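Local coordinates for dITP/XTP pyrophosphatase (Staphylococcus aureus, PDB 4BNQ), which probably hydrolyses non-canonical purine nucleoside triphosphates such as XTP, dITP and ITP to monophosphate and diphosphate, clearing them from the nucleotide pool, at residues A[3-8]-A[27-32]. Sequence-based numbering, arbitrary orientation.
Sequences EIVIAS and IGISEL. With PO4 (phosphate ion), chain C.
Strands 3-6 and 25-28 run parallel here, as the two strands of a beta-alpha-beta unit connected through helix 11-20. On its other edge, strand 3-6 is hydrogen-bonded through its backbone to Ile65 of strand 64-73.

Backbone bonds set the register. Ile27 N donates to Ile4 O, and Ile6 N donates to Ile27 O at 2.8 Å. Both are almost straight and lie nearly along the C=O axis. Ile27 O also takes a CA-H contact from Val5, with CA 3.3 Å away. A third bond, Ile29 N to Ile6 O at 2.8 Å, is more bent, with 130° at the hydrogen. It comes where 27-32 leaves the strand for a weakly bonded helical turn. Ile6 O also receives a weak bond from Ser8 N, across the inverse gamma turn centred on Ala7.

Apolar groups cover the face bearing Val5 and Ile27. Val5 CG1 is anti to its backbone N and meets Leu32 CD1 tip to tip at 4.0 Å. Ile29 CD1 lies near the same methyl. Val5 CG2 faces Ile27 CB. At the exposed end, the extended Glu3 chain crosses Ile27 obliquely, its carboxylate carbon CD 3.7 Å from Ile27 CD1. Ile29 CB packs against Ala7 CA, and its CG2 is 3.3 Å from Ser8 O.

A water links the two segments, donating to Ser8 O and accepting from Ser30 N. Ser8 OG, anti to its backbone N, donates to phosphate O1 at only 2.5 Å and is also hydrogen-bonded to Asn10 N. Lys13 NZ, Lys52 NZ and Asn9 N hydrogen-bond the same ion.

The strand bonds carry 3-8 alongside 27-28, and the water links Ser8, a predicted substrate-binding residue, to the start of the turn that follows. The phosphate, probably from the crystallisation liquor, is consistent with an anion-binding substrate pocket there.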
ATOM      1  N   GLU A   3     -10.822 -19.393 -10.048  1.00 45.22           N
ATOM      2  CA  GLU A   3     -11.235 -19.709  -8.681  1.00 40.30           C
ATOM      3  C   GLU A   3     -10.134 -19.445  -7.678  1.00 38.68           C
ATOM      4  O   GLU A   3      -8.960 -19.736  -7.935  1.00 39.81           O
ATOM      5  CB  GLU A   3     -11.594 -21.186  -8.571  1.00 42.71           C
ATOM      6  CG  GLU A   3     -13.055 -21.512  -8.736  1.00 47.16           C
ATOM      7  CD  GLU A   3     -13.302 -23.011  -8.698  1.00 54.39           C
ATOM      8  OE1 GLU A   3     -12.338 -23.769  -8.435  1.00 58.97           O
ATOM      9  OE2 GLU A   3     -14.454 -23.434  -8.933  1.00 59.15           O
ATOM     10  N   ILE A   4     -10.520 -18.938  -6.513  1.00 33.55           N
ATOM     11  CA  ILE A   4      -9.576 -18.850  -5.411  1.00 34.05           C
ATOM     12  C   ILE A   4     -10.171 -19.401  -4.108  1.00 28.82           C
ATOM     13  O   ILE A   4     -11.278 -19.029  -3.704  1.00 28.33           O
ATOM     14  CB  ILE A   4      -9.019 -17.418  -5.250  1.00 34.86           C
ATOM     15  CG1 ILE A   4      -7.835 -17.418  -4.289  1.00 35.34           C
ATOM     16  CG2 ILE A   4     -10.099 -16.460  -4.790  1.00 30.61           C
ATOM     17  CD1 ILE A   4      -7.099 -16.101  -4.256  1.00 31.86           C
ATOM     18  N   VAL A   5      -9.453 -20.328  -3.480  1.00 27.55           N
ATOM     19  CA  VAL A   5      -9.904 -20.906  -2.224  1.00 24.43           C
ATOM     20  C   VAL A   5      -9.267 -20.141  -1.072  1.00 24.81           C
ATOM     21  O   VAL A   5      -8.036 -19.980  -1.002  1.00 21.85           O
ATOM     22  CB  VAL A   5      -9.545 -22.390  -2.134  1.00 27.65           C
ATOM     23  CG1 VAL A   5      -9.944 -22.961  -0.762  1.00 22.15           C
ATOM     24  CG2 VAL A   5     -10.209 -23.179  -3.293  1.00 20.89           C
ATOM     25  N   ILE A   6     -10.104 -19.644  -0.176  1.00 20.46           N
ATOM     26  CA  ILE A   6      -9.587 -18.895   0.959  1.00 21.86           C
ATOM     27  C   ILE A   6      -9.776 -19.648   2.284  1.00 21.29           C
ATOM     28  O   ILE A   6     -10.904 -19.922   2.712  1.00 20.43           O
ATOM     29  CB  ILE A   6     -10.245 -17.526   1.046  1.00 22.34           C
ATOM     30  CG1 ILE A   6     -10.093 -16.802  -0.310  1.00 27.25           C
ATOM     31  CG2 ILE A   6      -9.631 -16.728   2.180  1.00 17.81           C
ATOM     32  CD1 ILE A   6     -10.856 -15.541  -0.397  1.00 24.49           C
ATOM     33  N   ALA A   7      -8.661 -19.979   2.929  1.00 20.01           N
ATOM     34  CA  ALA A   7      -8.690 -20.802   4.131  1.00 22.37           C
ATOM     35  C   ALA A   7      -8.957 -19.923   5.351  1.00 24.80           C
ATOM     36  O   ALA A   7      -8.120 -19.790   6.248  1.00 25.45           O
ATOM     37  CB  ALA A   7      -7.409 -21.546   4.285  1.00 19.67           C
ATOM     38  N   SER A   8     -10.133 -19.311   5.372  1.00 22.66           N
ATOM     39  CA  SER A   8     -10.537 -18.509   6.500  1.00 22.63           C
ATOM     40  C   SER A   8     -11.965 -18.841   6.850  1.00 28.24           C
ATOM     41  O   SER A   8     -12.805 -18.998   5.937  1.00 22.60           O
ATOM     42  CB  SER A   8     -10.441 -17.028   6.157  1.00 25.36           C
ATOM     43  OG  SER A   8     -10.854 -16.263   7.272  1.00 23.35           O
ATOM     44  N   ILE A  27     -14.055 -18.838  -3.152  1.00 24.58           N
ATOM     45  CA  ILE A  27     -14.567 -19.981  -2.391  1.00 24.17           C
ATOM     46  C   ILE A  27     -14.004 -19.934  -0.967  1.00 24.68           C
ATOM     47  O   ILE A  27     -12.792 -20.103  -0.759  1.00 23.55           O
ATOM     48  CB  ILE A  27     -14.181 -21.334  -3.040  1.00 23.41           C
ATOM     49  CG1 ILE A  27     -14.745 -21.434  -4.452  1.00 29.26           C
ATOM     50  CG2 ILE A  27     -14.721 -22.518  -2.241  1.00 21.64           C
ATOM     51  CD1 ILE A  27     -14.448 -22.757  -5.151  1.00 27.32           C
ATOM     52  N   GLY A  28     -14.879 -19.696   0.010  1.00 22.53           N
ATOM     53  CA  GLY A  28     -14.472 -19.690   1.406  1.00 22.81           C
ATOM     54  C   GLY A  28     -14.293 -21.126   1.890  1.00 24.34           C
ATOM     55  O   GLY A  28     -15.002 -22.019   1.434  1.00 22.88           O
ATOM     56  N   ILE A  29     -13.362 -21.358   2.810  1.00 23.68           N
ATOM     57  CA  ILE A  29     -13.113 -22.720   3.275  1.00 25.81           C
ATOM     58  C   ILE A  29     -14.352 -23.390   3.874  1.00 28.41           C
ATOM     59  O   ILE A  29     -14.494 -24.615   3.796  1.00 25.91           O
ATOM     60  CB  ILE A  29     -11.963 -22.778   4.278  1.00 24.61           C
ATOM     61  CG1 ILE A  29     -11.398 -24.193   4.329  1.00 23.52           C
ATOM     62  CG2 ILE A  29     -12.422 -22.311   5.660  1.00 22.45           C
ATOM     63  CD1 ILE A  29     -10.735 -24.606   3.079  1.00 21.35           C
ATOM     64  N   SER A  30     -15.262 -22.601   4.449  1.00 24.20           N
ATOM     65  CA  SER A  30     -16.463 -23.197   5.045  1.00 26.82           C
ATOM     66  C   SER A  30     -17.302 -23.982   4.037  1.00 26.76           C
ATOM     67  O   SER A  30     -18.101 -24.832   4.423  1.00 26.52           O
ATOM     68  CB  SER A  30     -17.304 -22.152   5.790  1.00 23.99           C
ATOM     69  OG  SER A  30     -17.647 -21.061   4.957  1.00 31.53           O
ATOM     70  N   GLU A  31     -17.120 -23.708   2.747  1.00 25.08           N
ATOM     71  CA  GLU A  31     -17.822 -24.466   1.725  1.00 24.31           C
ATOM     72  C   GLU A  31     -17.232 -25.862   1.542  1.00 24.18           C
ATOM     73  O   GLU A  31     -17.944 -26.805   1.214  1.00 27.67           O
ATOM     74  CB  GLU A  31     -17.789 -23.714   0.394  1.00 29.53           C
ATOM     75  CG  GLU A  31     -18.656 -22.460   0.348  1.00 30.28           C
ATOM     76  CD  GLU A  31     -18.602 -21.757  -1.007  1.00 32.25           C
ATOM     77  OE1 GLU A  31     -19.068 -22.333  -2.019  1.00 35.48           O
ATOM     78  OE2 GLU A  31     -18.083 -20.620  -1.062  1.00 30.60           O
ATOM     79  N   LEU A  32     -15.922 -25.975   1.736  1.00 24.15           N
ATOM     80  CA  LEU A  32     -15.191 -27.217   1.499  1.00 24.48           C
ATOM     81  C   LEU A  32     -14.931 -28.007   2.794  1.00 31.34           C
ATOM     82  O   LEU A  32     -15.012 -29.239   2.816  1.00 25.82           O
ATOM     83  CB  LEU A  32     -13.863 -26.891   0.831  1.00 20.83           C
ATOM     84  CG  LEU A  32     -13.983 -26.070  -0.460  1.00 28.66           C
ATOM     85  CD1 LEU A  32     -12.626 -25.891  -1.101  1.00 22.68           C
ATOM     86  CD2 LEU A  32     -14.938 -26.765  -1.452  1.00 25.47           C
TER
HETATM   87  P   PO4 C 800      -9.505 -16.800  10.366  1.00 32.85           P
HETATM   88  O1  PO4 C 800      -9.112 -16.192   9.019  1.00 29.65           O
HETATM   89  O2  PO4 C 800     -10.226 -15.766  11.197  1.00 35.86           O
HETATM   90  O3  PO4 C 800      -8.242 -17.220  11.096  1.00 37.39           O
HETATM   91  O4  PO4 C 800     -10.387 -17.999  10.161  1.00 29.01           O
HETATM   92  O   HOH W   1     -15.222 -19.636   5.016  1.00 22.88           O